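Local coordinates for protein CTD kinase subunit gamma (Schizosaccharomyces pombe, PDB 5CE7) that probably serves, within the CTD kinase complex, to help activate the kinase that phosphorylates the RNA polymerase II C-terminal repeats, this piece being the subunit's noncanonical CTD-interacting domain, at residues A104-V109 against A132-H137; N59-V64 against K90-V95. All coordinates share one frame; numbering follows the deposited sequence.

How the interactions relate
Both contacts pack helix on helix inside the same CTD-interacting domain, and both are buried and apolar, without a hydrogen bond across either. Interaction 2 lies near the middle of the chain, its centre about 5 Å from that of the molecule, and joins helices 54-73 and 88-95 through one long, flexible side chain. Interaction 1 is farther out, about 15 Å from the centre, and joins helices 100-118 and 124-139 through short, branched or single-methyl side chains. Their centres are about 11 Å apart and the two contacts touch: V109 packs on V95 and T133 on V92, while N105 ND2 probably donates a hydrogen bond to V95 O, 2.8 Å away.

Interaction 1. Residues A104-V109 against A132-H137; sequences ANAPEV and ATVEAH
This is helix-on-helix packing at the C-terminal end of the right-handed superhelix of the CTD-interacting domain, where V134 of helix 124-139 fits against A106 and V109 of helix 100-118. V134 carries its whole side of the contact, and each of its methyls has its own partner. CG1 meets A106 CB at 3.6 Å and comes almost as near to A106 CA, at 3.9 Å, so it covers the small residue down to its backbone. The other branch, CG2, lies 3.6 Å from V109 CG1. With V134 CG1 anti to its own backbone nitrogen (chi1 174°), CG2 lies anti to the carbonyl carbon, and the two methyls fork toward residues one turn apart. The V109 and V134 side chains slide past one another in opposite directions, methyl against methyl. A106 contributes a single CB, which lets the helices come close here: the CA atoms of A106 and V134 are 6.0 Å apart. The turn presenting A106 and V109 is kinked, because P107 has no N-H to give and E108 N does not bond to the turn before, making only a weak bond three residues back to N105 O (3.3 Å); V109 N restores the regular pattern with a bond to the same oxygen at 3.0 Å. E135, beside V134, reaches back with OE1 to form a salt bridge with R110 of helix 100-118. Helix 88-95 packs against both partners, its V92 touching V109 and V134 alike, while V109 also reaches M61 of helix 54-73.

Interaction 2. Residues N59-V64 against K90-V95; sequences NIMYFV and KLVQNV
The flat group in this contact is the peptide joining L91 to V92: the methyl CE of M61 (selenomethionine) sits over one of its faces, above the O-C-N part of the peptide, 4.2 Å from L91 C and 4.1 Å from V92 N. No aromatic ring or side-chain amide meets the opposite segment. The motif is a near-antiparallel pair of helices, 54-73 and 88-95, within the CTD-interacting domain's superhelix; the axes of the two short segments lie at 153° and approach to 10.9 Å at their closest. M61 spans that gap. Its CG is anti to the backbone nitrogen (chi1 -170°), and bends at chi2 and chi3 carry the selenium and methyl across to the far helix. There CE also touches L91 CB, at 4.3 Å, and V92 CG2, at 4.0 Å, the V92 side chain lying obliquely across that of M61. These are loose van der Waals contacts, with no polar bond between the segments. V112 of helix 100-118 also packs on M61, and W46 of helix 38-51 packs on L91. Nearer the M61 backbone, V95 completes the contact, its CG2 lying 4.2 Å from M61 CB.

Interaction 1. Residues A104-V109 against A132-H137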
ATOM      1  N   ALA A 104     -10.139 -12.942   7.215  1.00 13.26           N
ATOM      2  CA  ALA A 104      -9.528 -13.522   6.028  1.00 16.12           C
ATOM      3  C   ALA A 104      -8.189 -12.864   5.659  1.00 15.42           C
ATOM      4  O   ALA A 104      -7.295 -13.529   5.152  1.00 15.01           O
ATOM      5  CB  ALA A 104     -10.507 -13.479   4.827  1.00 16.66           C
ATOM      6  N   ASN A 105      -8.055 -11.566   5.912  1.00 11.24           N
ATOM      7  CA  ASN A 105      -6.840 -10.847   5.530  1.00 14.99           C
ATOM      8  C   ASN A 105      -5.885 -10.502   6.673  1.00 14.30           C
ATOM      9  O   ASN A 105      -4.881  -9.846   6.439  1.00 13.94           O
ATOM     10  CB  ASN A 105      -7.194  -9.548   4.798  1.00 13.18           C
ATOM     11  CG  ASN A 105      -7.844  -9.800   3.462  1.00 18.86           C
ATOM     12  OD1 ASN A 105      -7.713 -10.891   2.892  1.00 20.45           O
ATOM     13  ND2 ASN A 105      -8.539  -8.791   2.938  1.00 14.80           N
ATOM     14  N   ALA A 106      -6.189 -10.916   7.899  1.00 14.18           N
ATOM     15  CA  ALA A 106      -5.375 -10.477   9.038  1.00 14.36           C
ATOM     16  C   ALA A 106      -3.877 -10.870   8.969  1.00 15.86           C
ATOM     17  O   ALA A 106      -3.004 -10.045   9.228  1.00 15.51           O
ATOM     18  CB  ALA A 106      -6.001 -10.927  10.358  1.00 14.40           C
ATOM     19  N   PRO A 107      -3.570 -12.134   8.639  1.00 14.52           N
ATOM     20  CA  PRO A 107      -2.143 -12.493   8.610  1.00 15.03           C
ATOM     21  C   PRO A 107      -1.371 -11.754   7.511  1.00 16.45           C
ATOM     22  O   PRO A 107      -0.185 -11.468   7.667  1.00 17.44           O
ATOM     23  CB  PRO A 107      -2.166 -14.001   8.316  1.00 14.77           C
ATOM     24  CG  PRO A 107      -3.547 -14.450   8.783  1.00 15.09           C
ATOM     25  CD  PRO A 107      -4.445 -13.301   8.429  1.00 17.48           C
ATOM     26  N   GLU A 108      -2.042 -11.459   6.401  1.00 15.07           N
ATOM     27  CA  GLU A 108      -1.378 -10.834   5.278  1.00 14.25           C
ATOM     28  C   GLU A 108      -1.136  -9.360   5.564  1.00 15.13           C
ATOM     29  O   GLU A 108      -0.126  -8.811   5.147  1.00 17.29           O
ATOM     30  CB  GLU A 108      -2.181 -11.041   3.979  1.00 16.22           C
ATOM     31  CG  GLU A 108      -2.217 -12.505   3.456  1.00 18.95           C
ATOM     32  CD  GLU A 108      -2.994 -13.488   4.358  1.00 19.28           C
ATOM     33  OE1 GLU A 108      -2.594 -14.673   4.408  1.00 16.03           O
ATOM     34  OE2 GLU A 108      -4.013 -13.095   4.990  1.00 13.22           O
ATOM     35  N   VAL A 109      -2.051  -8.725   6.299  1.00 14.64           N
ATOM     36  CA  VAL A 109      -1.870  -7.329   6.661  1.00 14.24           C
ATOM     37  C   VAL A 109      -0.828  -7.247   7.781  1.00 17.49           C
ATOM     38  O   VAL A 109      -0.011  -6.326   7.821  1.00 16.18           O
ATOM     39  CB  VAL A 109      -3.205  -6.649   7.070  1.00 20.90           C
ATOM     40  CG1 VAL A 109      -2.951  -5.296   7.721  1.00 19.60           C
ATOM     41  CG2 VAL A 109      -4.123  -6.494   5.843  1.00 16.13           C
ATOM     42  N   ALA A 132      -3.629  -3.199  16.484  1.00 20.21           N
ATOM     43  CA  ALA A 132      -4.859  -3.297  17.283  1.00 25.61           C
ATOM     44  C   ALA A 132      -6.103  -3.274  16.385  1.00 21.46           C
ATOM     45  O   ALA A 132      -7.113  -3.901  16.687  1.00 22.69           O
ATOM     46  CB  ALA A 132      -4.928  -2.181  18.327  1.00 27.58           C
ATOM     47  N   THR A 133      -6.023  -2.540  15.283  1.00 20.11           N
ATOM     48  CA  THR A 133      -7.122  -2.496  14.331  1.00 23.70           C
ATOM     49  C   THR A 133      -7.331  -3.862  13.692  1.00 22.58           C
ATOM     50  O   THR A 133      -8.451  -4.352  13.621  1.00 22.33           O
ATOM     51  CB  THR A 133      -6.878  -1.444  13.229  1.00 24.28           C
ATOM     52  OG1 THR A 133      -6.755  -0.153  13.835  1.00 28.31           O
ATOM     53  CG2 THR A 133      -8.042  -1.424  12.244  1.00 23.50           C
ATOM     54  N   VAL A 134      -6.242  -4.474  13.232  1.00 21.96           N
ATOM     55  CA  VAL A 134      -6.306  -5.810  12.668  1.00 19.61           C
ATOM     56  C   VAL A 134      -6.904  -6.813  13.663  1.00 20.16           C
ATOM     57  O   VAL A 134      -7.731  -7.643  13.297  1.00 19.26           O
ATOM     58  CB  VAL A 134      -4.915  -6.306  12.206  1.00 16.43           C
ATOM     59  CG1 VAL A 134      -4.988  -7.756  11.763  1.00 13.99           C
ATOM     60  CG2 VAL A 134      -4.380  -5.424  11.066  1.00 14.20           C
ATOM     61  N   GLU A 135      -6.482  -6.746  14.918  1.00 20.44           N
ATOM     62  CA  GLU A 135      -6.999  -7.675  15.909  1.00 23.61           C
ATOM     63  C   GLU A 135      -8.499  -7.462  16.126  1.00 21.27           C
ATOM     64  O   GLU A 135      -9.272  -8.417  16.120  1.00 18.61           O
ATOM     65  CB  GLU A 135      -6.223  -7.566  17.227  1.00 26.71           C
ATOM     66  CG  GLU A 135      -6.780  -8.438  18.336  1.00 30.30           C
ATOM     67  CD  GLU A 135      -6.712  -9.927  18.013  1.00 36.41           C
ATOM     68  OE1 GLU A 135      -5.952 -10.314  17.099  1.00 34.74           O
ATOM     69  OE2 GLU A 135      -7.425 -10.713  18.679  1.00 38.13           O
ATOM     70  N   ALA A 136      -8.909  -6.207  16.298  1.00 20.65           N
ATOM     71  CA  ALA A 136     -10.334  -5.889  16.438  1.00 23.26           C
ATOM     72  C   ALA A 136     -11.157  -6.420  15.253  1.00 19.03           C
ATOM     73  O   ALA A 136     -12.236  -6.979  15.434  1.00 21.24           O
ATOM     74  CB  ALA A 136     -10.536  -4.376  16.589  1.00 23.97           C
ATOM     75  N   HIS A 137     -10.632  -6.255  14.046  1.00 15.64           N
ATOM     76  CA  HIS A 137     -11.344  -6.691  12.842  1.00 20.75           C
ATOM     77  C   HIS A 137     -11.240  -8.195  12.559  1.00 20.93           C
ATOM     78  O   HIS A 137     -12.056  -8.760  11.817  1.00 22.12           O
ATOM     79  CB  HIS A 137     -10.899  -5.855  11.633  1.00 24.47           C
ATOM     80  CG  HIS A 137     -11.310  -4.412  11.729  1.00 23.54           C
ATOM     81  ND1 HIS A 137     -10.964  -3.474  10.776  1.00 21.25           N
ATOM     82  CD2 HIS A 137     -12.042  -3.757  12.653  1.00 23.68           C
ATOM     83  CE1 HIS A 137     -11.476  -2.301  11.113  1.00 22.66           C
ATOM     84  NE2 HIS A 137     -12.134  -2.443  12.251  1.00 22.37           N
TER

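Interaction 2. Residues N59-V64 against K90-V95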
ATOM      1  N   ASN A  59      -3.530  -7.267  -2.665  1.00 10.03           N
ATOM      2  CA  ASN A  59      -2.392  -7.136  -3.575  1.00 13.79           C
ATOM      3  C   ASN A  59      -1.859  -5.711  -3.634  1.00 12.98           C
ATOM      4  O   ASN A  59      -0.660  -5.498  -3.774  1.00 12.49           O
ATOM      5  CB  ASN A  59      -2.723  -7.697  -4.965  1.00 15.04           C
ATOM      6  CG  ASN A  59      -2.801  -9.218  -4.964  1.00 16.87           C
ATOM      7  OD1 ASN A  59      -2.176  -9.872  -4.134  1.00 15.24           O
ATOM      8  ND2 ASN A  59      -3.578  -9.782  -5.883  1.00 19.67           N
ATOM      9  N   ILE A  60      -2.747  -4.732  -3.486  1.00 13.69           N
ATOM     10  CA  ILE A  60      -2.316  -3.340  -3.391  1.00 14.43           C
ATOM     11  C   ILE A  60      -1.550  -3.062  -2.098  1.00 11.94           C
ATOM     12  O   ILE A  60      -0.596  -2.298  -2.091  1.00 14.62           O
ATOM     13  CB  ILE A  60      -3.498  -2.356  -3.549  1.00 17.56           C
ATOM     14  CG1 ILE A  60      -3.999  -2.387  -5.000  1.00 19.25           C
ATOM     15  CG2 ILE A  60      -3.052  -0.946  -3.165  1.00 20.25           C
ATOM     16  CD1 ILE A  60      -5.359  -1.741  -5.215  1.00 22.79           C
HETATM   17  N   MSE A  61      -1.965  -3.694  -1.004  1.00 13.15           N
HETATM   18  CA  MSE A  61      -1.209  -3.642   0.253  1.00 17.38           C
HETATM   19  C   MSE A  61       0.213  -4.204   0.074  1.00 17.21           C
HETATM   20  O   MSE A  61       1.186  -3.627   0.561  1.00 12.92           O
HETATM   21  CB  MSE A  61      -1.960  -4.427   1.331  1.00  8.81           C
HETATM   22  CG  MSE A  61      -1.442  -4.286   2.791  1.00 31.35           C
HETATM   23 SE   MSE A  61      -1.576  -2.423   3.450  1.00 57.03          SE
HETATM   24  CE  MSE A  61      -2.569  -2.766   5.092  1.00 52.92           C
ATOM     25  N   TYR A  62       0.337  -5.329  -0.619  1.00 15.56           N
ATOM     26  CA  TYR A  62       1.668  -5.871  -0.905  1.00 15.81           C
ATOM     27  C   TYR A  62       2.455  -4.871  -1.746  1.00 12.71           C
ATOM     28  O   TYR A  62       3.627  -4.604  -1.470  1.00 15.47           O
ATOM     29  CB  TYR A  62       1.586  -7.181  -1.680  1.00 12.72           C
ATOM     30  CG  TYR A  62       0.905  -8.319  -0.980  1.00 15.01           C
ATOM     31  CD1 TYR A  62       0.927  -8.444   0.406  1.00 16.72           C
ATOM     32  CD2 TYR A  62       0.246  -9.296  -1.720  1.00 23.59           C
ATOM     33  CE1 TYR A  62       0.301  -9.528   1.034  1.00 20.86           C
ATOM     34  CE2 TYR A  62      -0.377 -10.364  -1.108  1.00 23.59           C
ATOM     35  CZ  TYR A  62      -0.345 -10.476   0.263  1.00 21.66           C
ATOM     36  OH  TYR A  62      -0.984 -11.550   0.838  1.00 23.50           O
ATOM     37  N   PHE A  63       1.821  -4.346  -2.792  1.00 10.57           N
ATOM     38  CA  PHE A  63       2.466  -3.341  -3.652  1.00 13.10           C
ATOM     39  C   PHE A  63       2.988  -2.133  -2.861  1.00 13.79           C
ATOM     40  O   PHE A  63       4.077  -1.603  -3.136  1.00 14.83           O
ATOM     41  CB  PHE A  63       1.502  -2.832  -4.736  1.00 13.74           C
ATOM     42  CG  PHE A  63       1.987  -1.572  -5.408  1.00 11.70           C
ATOM     43  CD1 PHE A  63       3.109  -1.602  -6.226  1.00 11.84           C
ATOM     44  CD2 PHE A  63       1.352  -0.361  -5.191  1.00 15.86           C
ATOM     45  CE1 PHE A  63       3.581  -0.446  -6.825  1.00 12.46           C
ATOM     46  CE2 PHE A  63       1.812   0.805  -5.795  1.00 13.45           C
ATOM     47  CZ  PHE A  63       2.932   0.755  -6.615  1.00 11.91           C
ATOM     48  N   VAL A  64       2.188  -1.678  -1.900  1.00 13.11           N
ATOM     49  CA  VAL A  64       2.572  -0.564  -1.030  1.00 14.32           C
ATOM     50  C   VAL A  64       3.843  -0.909  -0.257  1.00 14.38           C
ATOM     51  O   VAL A  64       4.704  -0.067  -0.039  1.00 14.81           O
ATOM     52  CB  VAL A  64       1.423  -0.218  -0.044  1.00 21.44           C
ATOM     53  CG1 VAL A  64       1.952   0.489   1.193  1.00 25.80           C
ATOM     54  CG2 VAL A  64       0.345   0.598  -0.751  1.00 19.78           C
ATOM     55  N   LYS A  90      -5.838   3.977   7.829  1.00 16.22           N
ATOM     56  CA  LYS A  90      -6.848   3.980   6.769  1.00 19.63           C
ATOM     57  C   LYS A  90      -6.653   2.786   5.839  1.00 16.48           C
ATOM     58  O   LYS A  90      -7.611   2.112   5.448  1.00 16.32           O
ATOM     59  CB  LYS A  90      -6.789   5.285   5.966  1.00 24.76           C
ATOM     60  CG  LYS A  90      -7.213   6.513   6.763  1.00 35.69           C
ATOM     61  CD  LYS A  90      -7.217   7.774   5.898  1.00 42.13           C
ATOM     62  CE  LYS A  90      -7.828   8.963   6.643  1.00 45.53           C
ATOM     63  NZ  LYS A  90      -7.784  10.224   5.828  1.00 46.51           N
ATOM     64  N   LEU A  91      -5.397   2.531   5.480  1.00 19.60           N
ATOM     65  CA  LEU A  91      -5.071   1.414   4.616  1.00 15.74           C
ATOM     66  C   LEU A  91      -5.549   0.118   5.260  1.00 17.79           C
ATOM     67  O   LEU A  91      -6.167  -0.712   4.600  1.00 15.77           O
ATOM     68  CB  LEU A  91      -3.570   1.367   4.333  1.00 17.87           C
ATOM     69  CG  LEU A  91      -3.110   2.552   3.465  1.00 24.48           C
ATOM     70  CD1 LEU A  91      -1.587   2.747   3.461  1.00 23.87           C
ATOM     71  CD2 LEU A  91      -3.634   2.377   2.041  1.00 21.77           C
ATOM     72  N   VAL A  92      -5.264  -0.053   6.549  1.00 16.57           N
ATOM     73  CA  VAL A  92      -5.710  -1.249   7.262  1.00 14.10           C
ATOM     74  C   VAL A  92      -7.235  -1.379   7.262  1.00 15.67           C
ATOM     75  O   VAL A  92      -7.784  -2.469   7.085  1.00 16.32           O
ATOM     76  CB  VAL A  92      -5.165  -1.285   8.722  1.00 22.39           C
ATOM     77  CG1 VAL A  92      -5.852  -2.384   9.512  1.00 21.51           C
ATOM     78  CG2 VAL A  92      -3.650  -1.473   8.728  1.00 23.23           C
ATOM     79  N   GLN A  93      -7.920  -0.264   7.485  1.00 18.88           N
ATOM     80  CA  GLN A  93      -9.383  -0.261   7.534  1.00 20.81           C
ATOM     81  C   GLN A  93      -9.988  -0.714   6.204  1.00 18.49           C
ATOM     82  O   GLN A  93     -11.021  -1.378   6.165  1.00 19.58           O
ATOM     83  CB  GLN A  93      -9.889   1.144   7.880  1.00 30.03           C
ATOM     84  CG  GLN A  93     -11.380   1.339   7.646  1.00 45.57           C
ATOM     85  CD  GLN A  93     -11.732   2.758   7.228  1.00 57.01           C
ATOM     86  OE1 GLN A  93     -11.068   3.722   7.623  1.00 62.64           O
ATOM     87  NE2 GLN A  93     -12.775   2.892   6.412  1.00 59.67           N
ATOM     88  N   ASN A  94      -9.338  -0.334   5.112  1.00 16.79           N
ATOM     89  CA  ASN A  94      -9.790  -0.703   3.774  1.00 16.77           C
ATOM     90  C   ASN A  94      -9.524  -2.184   3.466  1.00 14.51           C
ATOM     91  O   ASN A  94     -10.396  -2.887   2.964  1.00 13.50           O
ATOM     92  CB  ASN A  94      -9.113   0.188   2.727  1.00 18.06           C
ATOM     93  CG  ASN A  94      -9.444  -0.235   1.307  1.00 20.26           C
ATOM     94  OD1 ASN A  94      -8.792  -1.106   0.743  1.00 22.31           O
ATOM     95  ND2 ASN A  94     -10.478   0.365   0.740  1.00 21.64           N
ATOM     96  N   VAL A  95      -8.322  -2.658   3.784  1.00 15.40           N
ATOM     97  CA  VAL A  95      -7.932  -4.027   3.434  1.00 18.43           C
ATOM     98  C   VAL A  95      -8.504  -5.084   4.398  1.00 18.98           C
ATOM     99  O   VAL A  95      -8.928  -6.169   3.974  1.00 16.20           O
ATOM    100  CB  VAL A  95      -6.395  -4.149   3.328  1.00 20.57           C
ATOM    101  CG1 VAL A  95      -5.971  -5.573   2.906  1.00 19.13           C
ATOM    102  CG2 VAL A  95      -5.864  -3.112   2.346  1.00 18.98           C
TER